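Long-range contacts in heme oxygenase 1 (Synechocystis sp., PDB 1WE1), which opens the heme ring with oxygen and reducing equivalents, yielding biliverdin IXalpha, carbon monoxide and ferrous iron: residues I69-L74 with N169-A174; P117-A122 with E186-E191. All coordinates share one frame; numbering follows the deposited sequence.

Interaction 1: residues I69-L74 with N169-A174; sequences IYFPEL and NTYRQA. With HEM (protoporphyrin IX containing Fe), chain H.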
loop_
_atom_site.group_PDB
_atom_site.type_symbol
_atom_site.label_atom_id
_atom_site.label_comp_id
_atom_site.label_asym_id
_atom_site.label_seq_id
_atom_site.Cartn_x
_atom_site.Cartn_y
_atom_site.Cartn_z
ATOM N N ILE A 69 12.253 7.896 9.984
ATOM C CA ILE A 69 11.504 7.574 8.777
ATOM C C ILE A 69 10.159 8.300 8.757
ATOM O O ILE A 69 9.202 7.863 8.115
ATOM C CB ILE A 69 11.279 6.056 8.655
ATOM C CG1 ILE A 69 10.425 5.550 9.815
ATOM C CG2 ILE A 69 12.614 5.346 8.665
ATOM C CD1 ILE A 69 10.021 4.085 9.685
ATOM N N TYR A 70 10.101 9.418 9.468
ATOM C CA TYR A 70 8.886 10.207 9.532
ATOM C C TYR A 70 8.900 11.290 8.459
ATOM O O TYR A 70 9.442 12.377 8.664
ATOM C CB TYR A 70 8.742 10.846 10.913
ATOM C CG TYR A 70 7.501 11.694 11.049
ATOM C CD1 TYR A 70 6.232 11.108 11.099
ATOM C CD2 TYR A 70 7.588 13.087 11.090
ATOM C CE1 TYR A 70 5.076 11.893 11.186
ATOM C CE2 TYR A 70 6.442 13.878 11.174
ATOM C CZ TYR A 70 5.192 13.275 11.220
ATOM O OH TYR A 70 4.063 14.056 11.285
ATOM N N PHE A 71 8.295 10.978 7.316
ATOM C CA PHE A 71 8.213 11.889 6.182
ATOM C C PHE A 71 6.751 12.132 5.817
ATOM O O PHE A 71 6.220 11.500 4.904
ATOM C CB PHE A 71 8.926 11.287 4.972
ATOM C CG PHE A 71 10.380 11.005 5.199
ATOM C CD1 PHE A 71 11.314 12.036 5.188
ATOM C CD2 PHE A 71 10.822 9.699 5.402
ATOM C CE1 PHE A 71 12.671 11.771 5.376
ATOM C CE2 PHE A 71 12.175 9.423 5.588
ATOM C CZ PHE A 71 13.101 10.458 5.575
ATOM N N PRO A 72 6.085 13.060 6.522
ATOM C CA PRO A 72 4.675 13.381 6.262
ATOM C C PRO A 72 4.389 13.697 4.794
ATOM O O PRO A 72 3.236 13.880 4.398
ATOM C CB PRO A 72 4.415 14.572 7.187
ATOM C CG PRO A 72 5.775 15.210 7.328
ATOM C CD PRO A 72 6.670 14.009 7.487
ATOM N N GLU A 73 5.446 13.757 3.993
ATOM C CA GLU A 73 5.312 14.030 2.572
ATOM C C GLU A 73 4.829 12.769 1.869
ATOM O O GLU A 73 4.407 12.814 0.715
ATOM C CB GLU A 73 6.659 14.455 1.980
ATOM C CG GLU A 73 7.328 15.578 2.749
ATOM C CD GLU A 73 8.291 15.077 3.812
ATOM O OE1 GLU A 73 9.406 14.656 3.437
ATOM O OE2 GLU A 73 7.937 15.098 5.013
ATOM N N LEU A 74 4.907 11.640 2.568
ATOM C CA LEU A 74 4.477 10.369 2.013
ATOM C C LEU A 74 2.987 10.126 2.237
ATOM O O LEU A 74 2.348 9.445 1.434
ATOM C CB LEU A 74 5.277 9.214 2.626
ATOM C CG LEU A 74 6.768 9.170 2.278
ATOM C CD1 LEU A 74 7.454 8.026 3.045
ATOM C CD2 LEU A 74 6.939 9.004 0.775
ATOM N N ASN A 169 16.149 7.843 -2.107
ATOM C CA ASN A 169 17.474 7.643 -1.519
ATOM C C ASN A 169 17.494 8.146 -0.083
ATOM O O ASN A 169 17.937 7.441 0.823
ATOM C CB ASN A 169 18.551 8.358 -2.332
ATOM C CG ASN A 169 18.882 7.629 -3.620
ATOM O OD1 ASN A 169 19.064 6.406 -3.626
ATOM N ND2 ASN A 169 18.975 8.375 -4.720
ATOM N N THR A 170 17.017 9.367 0.123
ATOM C CA THR A 170 16.963 9.916 1.463
ATOM C C THR A 170 16.282 8.875 2.352
ATOM O O THR A 170 16.724 8.616 3.476
ATOM C CB THR A 170 16.135 11.216 1.505
ATOM O OG1 THR A 170 16.761 12.212 0.683
ATOM C CG2 THR A 170 16.008 11.727 2.944
ATOM N N TYR A 171 15.218 8.265 1.829
ATOM C CA TYR A 171 14.463 7.268 2.577
ATOM C C TYR A 171 15.255 5.984 2.878
ATOM O O TYR A 171 15.253 5.517 4.017
ATOM C CB TYR A 171 13.148 6.944 1.847
ATOM C CG TYR A 171 12.209 6.077 2.662
ATOM C CD1 TYR A 171 12.389 4.693 2.729
ATOM C CD2 TYR A 171 11.182 6.646 3.422
ATOM C CE1 TYR A 171 11.578 3.896 3.532
ATOM C CE2 TYR A 171 10.365 5.862 4.229
ATOM C CZ TYR A 171 10.568 4.483 4.280
ATOM O OH TYR A 171 9.753 3.679 5.055
ATOM N N ARG A 172 15.919 5.407 1.875
ATOM C CA ARG A 172 16.717 4.195 2.095
ATOM C C ARG A 172 17.822 4.550 3.084
ATOM O O ARG A 172 18.127 3.796 4.010
ATOM C CB ARG A 172 17.372 3.728 0.799
ATOM C CG ARG A 172 16.440 3.205 -0.264
ATOM C CD ARG A 172 17.190 3.159 -1.579
ATOM N NE ARG A 172 16.452 2.505 -2.652
ATOM C CZ ARG A 172 16.063 1.233 -2.626
ATOM N NH1 ARG A 172 15.399 0.733 -3.663
ATOM N NH2 ARG A 172 16.323 0.469 -1.565
ATOM N N GLN A 173 18.426 5.712 2.855
ATOM C CA GLN A 173 19.489 6.234 3.699
ATOM C C GLN A 173 18.961 6.307 5.125
ATOM O O GLN A 173 19.575 5.778 6.057
ATOM C CB GLN A 173 19.893 7.636 3.214
ATOM C CG GLN A 173 20.969 8.334 4.047
ATOM C CD GLN A 173 22.280 7.566 4.071
ATOM O OE1 GLN A 173 22.835 7.228 3.022
ATOM N NE2 GLN A 173 22.783 7.288 5.270
ATOM N N ALA A 174 17.814 6.962 5.282
ATOM C CA ALA A 174 17.185 7.110 6.586
ATOM C C ALA A 174 17.159 5.773 7.317
ATOM O O ALA A 174 17.504 5.696 8.494
ATOM C CB ALA A 174 15.776 7.646 6.425
HETATM C CHA HEM H . 9.446 -2.368 -5.503
HETATM C CHB HEM H . 5.938 -3.157 -2.267
HETATM C CHC HEM H . 3.373 -5.261 -5.810
HETATM C CHD HEM H . 6.167 -3.061 -9.031
HETATM C C1A HEM H . 8.798 -2.509 -4.256
HETATM C C2A HEM H . 9.371 -2.239 -2.947
HETATM C C3A HEM H . 8.395 -2.509 -2.029
HETATM C C4A HEM H . 7.198 -2.880 -2.800
HETATM C CMA HEM H . 8.464 -2.435 -0.534
HETATM C CAA HEM H . 10.766 -1.697 -2.677
HETATM C CBA HEM H . 11.918 -2.723 -2.812
HETATM C CGA HEM H . 13.207 -2.200 -2.536
HETATM O O1A HEM H . 13.690 -2.478 -1.368
HETATM O O2A HEM H . 13.856 -1.504 -3.342
HETATM C C1B HEM H . 4.920 -3.847 -2.946
HETATM C C2B HEM H . 3.743 -4.435 -2.308
HETATM C C3B HEM H . 2.991 -4.975 -3.310
HETATM C C4B HEM H . 3.755 -4.784 -4.542
HETATM C CMB HEM H . 3.464 -4.388 -0.827
HETATM C CAB HEM H . 1.613 -5.604 -3.241
HETATM C CBB HEM H . 1.549 -6.912 -2.408
HETATM C C1C HEM H . 3.847 -4.783 -7.006
HETATM C C2C HEM H . 3.220 -4.968 -8.306
HETATM C C3C HEM H . 4.135 -4.552 -9.204
HETATM C C4C HEM H . 5.160 -3.840 -8.476
HETATM C CMC HEM H . 1.823 -5.518 -8.524
HETATM C CAC HEM H . 4.125 -4.796 -10.715
HETATM C CBC HEM H . 3.389 -3.646 -11.460
HETATM C C1D HEM H . 7.338 -2.641 -8.353
HETATM C C2D HEM H . 8.489 -2.024 -9.008
HETATM C C3D HEM H . 9.386 -1.788 -8.017
HETATM C C4D HEM H . 8.803 -2.320 -6.760
HETATM C CMD HEM H . 8.553 -1.768 -10.480
HETATM C CAD HEM H . 10.744 -1.129 -8.072
HETATM C CBD HEM H . 11.928 -2.188 -8.198
HETATM C CGD HEM H . 13.204 -1.619 -7.971
HETATM O O1D HEM H . 13.380 -0.783 -7.007
HETATM O O2D HEM H . 14.184 -1.930 -8.706
HETATM N NA HEM H . 7.490 -2.916 -4.146
HETATM N NB HEM H . 4.911 -4.058 -4.306
HETATM N NC HEM H . 5.034 -4.039 -7.125
HETATM N ND HEM H . 7.547 -2.768 -6.981
HETATM FE FE HEM H . 6.265 -3.452 -5.641
HETATM O O HOH W 1 5.560 -1.798 -5.546
#
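Phe71 meets Tyr171 rim to rim where the loop between helices 36-59 and 77-88 packs on helix 164-176 of the all-helical heme oxygenase fold. CD2 of Phe71 lies 3.7 Å from CD2 of Tyr171, and with the ring planes inclined at 46° neither ring covers the other's face. The far end of the phenyl ring reaches across one turn of the helix. Its CZ sits 4.1 Å from the CG2 methyl of Thr170 and 4.0 Å from CB of Ala174, which lies at the ring edge, in the plane. Leu74 comes to the same CD2-CE2 edge of Tyr171 from the other side of the ring plane, its CD1 3.8 Å from CE2. An alanine in place of Phe71 would probably open a gap in front of Thr170 and Ala174 and leave the CD2 edge of Tyr171 without the ring that abuts it.

A type I turn from Phe71 to Leu74, closed by the 2.7 Å bond from Leu74 N to Phe71 O, presents both apolar side chains to the helix. Phe167, one turn earlier on that helix, makes an edge-to-face pair with Phe71, and Leu74 touches it too. With CG anti to its backbone N (chi1 -171°), the Tyr171 ring reaches toward the loop, and its OH is hydrogen-bonded to Ser124 OG of helix 120-146, so the ring is held at its polar end as well as along its rim. The next residue, Arg172, belongs to the heme site: its chain runs extended from CG to NE, and NH1 donates to propionate oxygen O2A of the heme at 2.7 Å, near the guanidinium plane.

Interaction 2: residues P117-A122 with E186-E191; sequences PELLVA and ERIVDE
Leu119 and Ile188 bring the two backbones closest, their CA atoms 5.3 Å apart, where the 3-10 turn 117-119 leads into helix 120-146 and packs on helix 182-205 in the helical heme oxygenase fold. At the solvent-facing border a salt bridge joins Glu118 to Arg187. The guanidinium comes end-on with both terminal nitrogens directed at one oxygen: NH2 of Arg187 reaches OE2 of Glu118 at 2.8 Å, and NH1 reaches the same OE2 at 3.0 Å. Both bonds lie in the guanidinium plane, yet that plane stands 64° from the carboxylate. NH1 meets the anti lone pair of OE2, while NH2 approaches from above the carboxylate, 42° out of its plane. Glu118 makes this reach with CG between its backbone N and carbonyl carbon (chi1 67°) and a further bend at chi2.

Beneath the charged pair, the Leu119 side chain lies across that of Arg187 at about a right angle. Its CD2 touches the backbone O of Arg187 at 3.5 Å and the side-chain NH1 of Arg187 at 3.9 Å. Deeper in, Val121 and Ile188 cross at about a right angle, CG1 of Val121 lying against the CG2 and CD1 methyls of Ile188, though the closest modelled carbons are too near to trust in detail. Ala122 fits its small methyl against the helix: CB lies 3.3 Å from Ile188 O and 3.6 Å from Glu191 CB. Val112 of helix 100-115 packs on both Leu119 and Glu191.

Glu191 lends this contact its aliphatic part. Its buried carboxylate turns elsewhere, and two donors would probably stabilise its negative charge: OE1 forms a salt bridge with Arg108 NH2 and accepts a hydrogen bond from His123 NE2.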
loop_
_atom_site.group_PDB
_atom_site.type_symbol
_atom_site.label_atom_id
_atom_site.label_comp_id
_atom_site.label_asym_id
_atom_site.label_seq_id
_atom_site.Cartn_x
_atom_site.Cartn_y
_atom_site.Cartn_z
ATOM N N PRO A 117 6.616 -0.436 18.462
ATOM C CA PRO A 117 6.655 0.675 17.509
ATOM C C PRO A 117 7.734 0.602 16.443
ATOM O O PRO A 117 7.572 1.173 15.357
ATOM C CB PRO A 117 6.815 1.904 18.412
ATOM C CG PRO A 117 7.404 1.351 19.662
ATOM C CD PRO A 117 6.622 0.082 19.837
ATOM N N GLU A 118 8.832 -0.091 16.727
ATOM C CA GLU A 118 9.892 -0.172 15.728
ATOM C C GLU A 118 9.480 -1.022 14.533
ATOM O O GLU A 118 10.012 -0.847 13.440
ATOM C CB GLU A 118 11.219 -0.690 16.328
ATOM C CG GLU A 118 11.240 -2.138 16.803
ATOM C CD GLU A 118 10.467 -2.365 18.099
ATOM O OE1 GLU A 118 10.145 -1.377 18.800
ATOM O OE2 GLU A 118 10.192 -3.544 18.419
ATOM N N LEU A 119 8.531 -1.931 14.732
ATOM C CA LEU A 119 8.053 -2.773 13.641
ATOM C C LEU A 119 7.282 -1.939 12.607
ATOM O O LEU A 119 7.011 -2.394 11.490
ATOM C CB LEU A 119 7.175 -3.898 14.194
ATOM C CG LEU A 119 7.965 -4.917 15.029
ATOM C CD1 LEU A 119 7.081 -6.098 15.408
ATOM C CD2 LEU A 119 9.171 -5.402 14.226
ATOM N N LEU A 120 6.945 -0.712 12.992
ATOM C CA LEU A 120 6.235 0.220 12.127
ATOM C C LEU A 120 7.085 0.595 10.912
ATOM O O LEU A 120 6.566 1.066 9.904
ATOM C CB LEU A 120 5.886 1.479 12.915
ATOM C CG LEU A 120 4.425 1.793 13.241
ATOM C CD1 LEU A 120 3.605 0.539 13.443
ATOM C CD2 LEU A 120 4.401 2.670 14.478
ATOM N N VAL A 121 8.395 0.397 11.005
ATOM C CA VAL A 121 9.256 0.720 9.876
ATOM C C VAL A 121 9.064 -0.329 8.791
ATOM O O VAL A 121 9.320 -0.074 7.623
ATOM C CB VAL A 121 10.748 0.773 10.279
ATOM C CG1 VAL A 121 11.150 -0.509 10.970
ATOM C CG2 VAL A 121 11.613 0.985 9.034
ATOM N N ALA A 122 8.597 -1.510 9.177
ATOM C CA ALA A 122 8.364 -2.582 8.212
ATOM C C ALA A 122 7.128 -2.234 7.397
ATOM O O ALA A 122 7.067 -2.491 6.195
ATOM C CB ALA A 122 8.157 -3.894 8.931
ATOM N N GLU A 186 16.074 -7.770 12.178
ATOM C CA GLU A 186 15.581 -8.993 11.580
ATOM C C GLU A 186 14.105 -9.210 11.903
ATOM O O GLU A 186 13.400 -9.883 11.157
ATOM C CB GLU A 186 16.444 -10.177 12.031
ATOM C CG GLU A 186 17.840 -10.150 11.394
ATOM C CD GLU A 186 18.716 -11.347 11.759
ATOM O OE1 GLU A 186 19.769 -11.526 11.103
ATOM O OE2 GLU A 186 18.368 -12.100 12.696
ATOM N N ARG A 187 13.640 -8.633 13.009
ATOM C CA ARG A 187 12.233 -8.747 13.396
ATOM C C ARG A 187 11.406 -7.847 12.472
ATOM O O ARG A 187 10.213 -8.071 12.257
ATOM C CB ARG A 187 12.024 -8.292 14.849
ATOM C CG ARG A 187 12.372 -9.316 15.916
ATOM C CD ARG A 187 11.853 -8.871 17.286
ATOM N NE ARG A 187 12.399 -7.569 17.676
ATOM C CZ ARG A 187 11.671 -6.477 17.909
ATOM N NH1 ARG A 187 10.343 -6.512 17.800
ATOM N NH2 ARG A 187 12.280 -5.341 18.238
ATOM N N ILE A 188 12.075 -6.819 11.955
ATOM C CA ILE A 188 11.498 -5.843 11.050
ATOM C C ILE A 188 11.325 -6.502 9.689
ATOM O O ILE A 188 10.274 -6.377 9.051
ATOM C CB ILE A 188 12.427 -4.606 10.918
ATOM C CG1 ILE A 188 12.498 -3.880 12.267
ATOM C CG2 ILE A 188 11.939 -3.685 9.794
ATOM C CD1 ILE A 188 13.241 -2.573 12.236
ATOM N N VAL A 189 12.362 -7.203 9.242
ATOM C CA VAL A 189 12.287 -7.892 7.972
ATOM C C VAL A 189 11.146 -8.909 8.027
ATOM O O VAL A 189 10.318 -8.993 7.111
ATOM C CB VAL A 189 13.608 -8.598 7.650
ATOM C CG1 VAL A 189 13.460 -9.469 6.410
ATOM C CG2 VAL A 189 14.684 -7.559 7.420
ATOM N N ASP A 190 11.074 -9.673 9.105
ATOM C CA ASP A 190 10.000 -10.648 9.205
ATOM C C ASP A 190 8.629 -9.976 9.175
ATOM O O ASP A 190 7.706 -10.483 8.552
ATOM C CB ASP A 190 10.166 -11.491 10.466
ATOM C CG ASP A 190 11.257 -12.538 10.314
ATOM O OD1 ASP A 190 11.631 -13.163 11.335
ATOM O OD2 ASP A 190 11.735 -12.735 9.167
ATOM N N GLU A 191 8.506 -8.826 9.832
ATOM C CA GLU A 191 7.241 -8.100 9.858
ATOM C C GLU A 191 6.860 -7.629 8.446
ATOM O O GLU A 191 5.684 -7.611 8.080
ATOM C CB GLU A 191 7.344 -6.903 10.812
ATOM C CG GLU A 191 6.035 -6.138 11.017
ATOM C CD GLU A 191 4.966 -6.955 11.721
ATOM O OE1 GLU A 191 3.838 -6.452 11.885
ATOM O OE2 GLU A 191 5.247 -8.097 12.115
#

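Overall arrangement
Starting from the N terminus, the chain passes through 69-74 in the loop after helix 36-59, then through 117-122 at the head of helix 120-146. It returns along helix 164-176, where 169-174 closes the loop of interaction 1, and helix 182-205 follows, where 186-191 closes that of interaction 2. The segments alternate, so the two closures cross instead of nesting. Their centres are about 16 Å apart, but they touch directly: CD1 of Ile69 packs on CB of Val121, 3.4 Å away. The start of helix 120-146 is thus common ground: it meets the early loop at Ile69 and is tied to helix 182-205 in interaction 2, while interaction 1 joins that loop to helix 164-176.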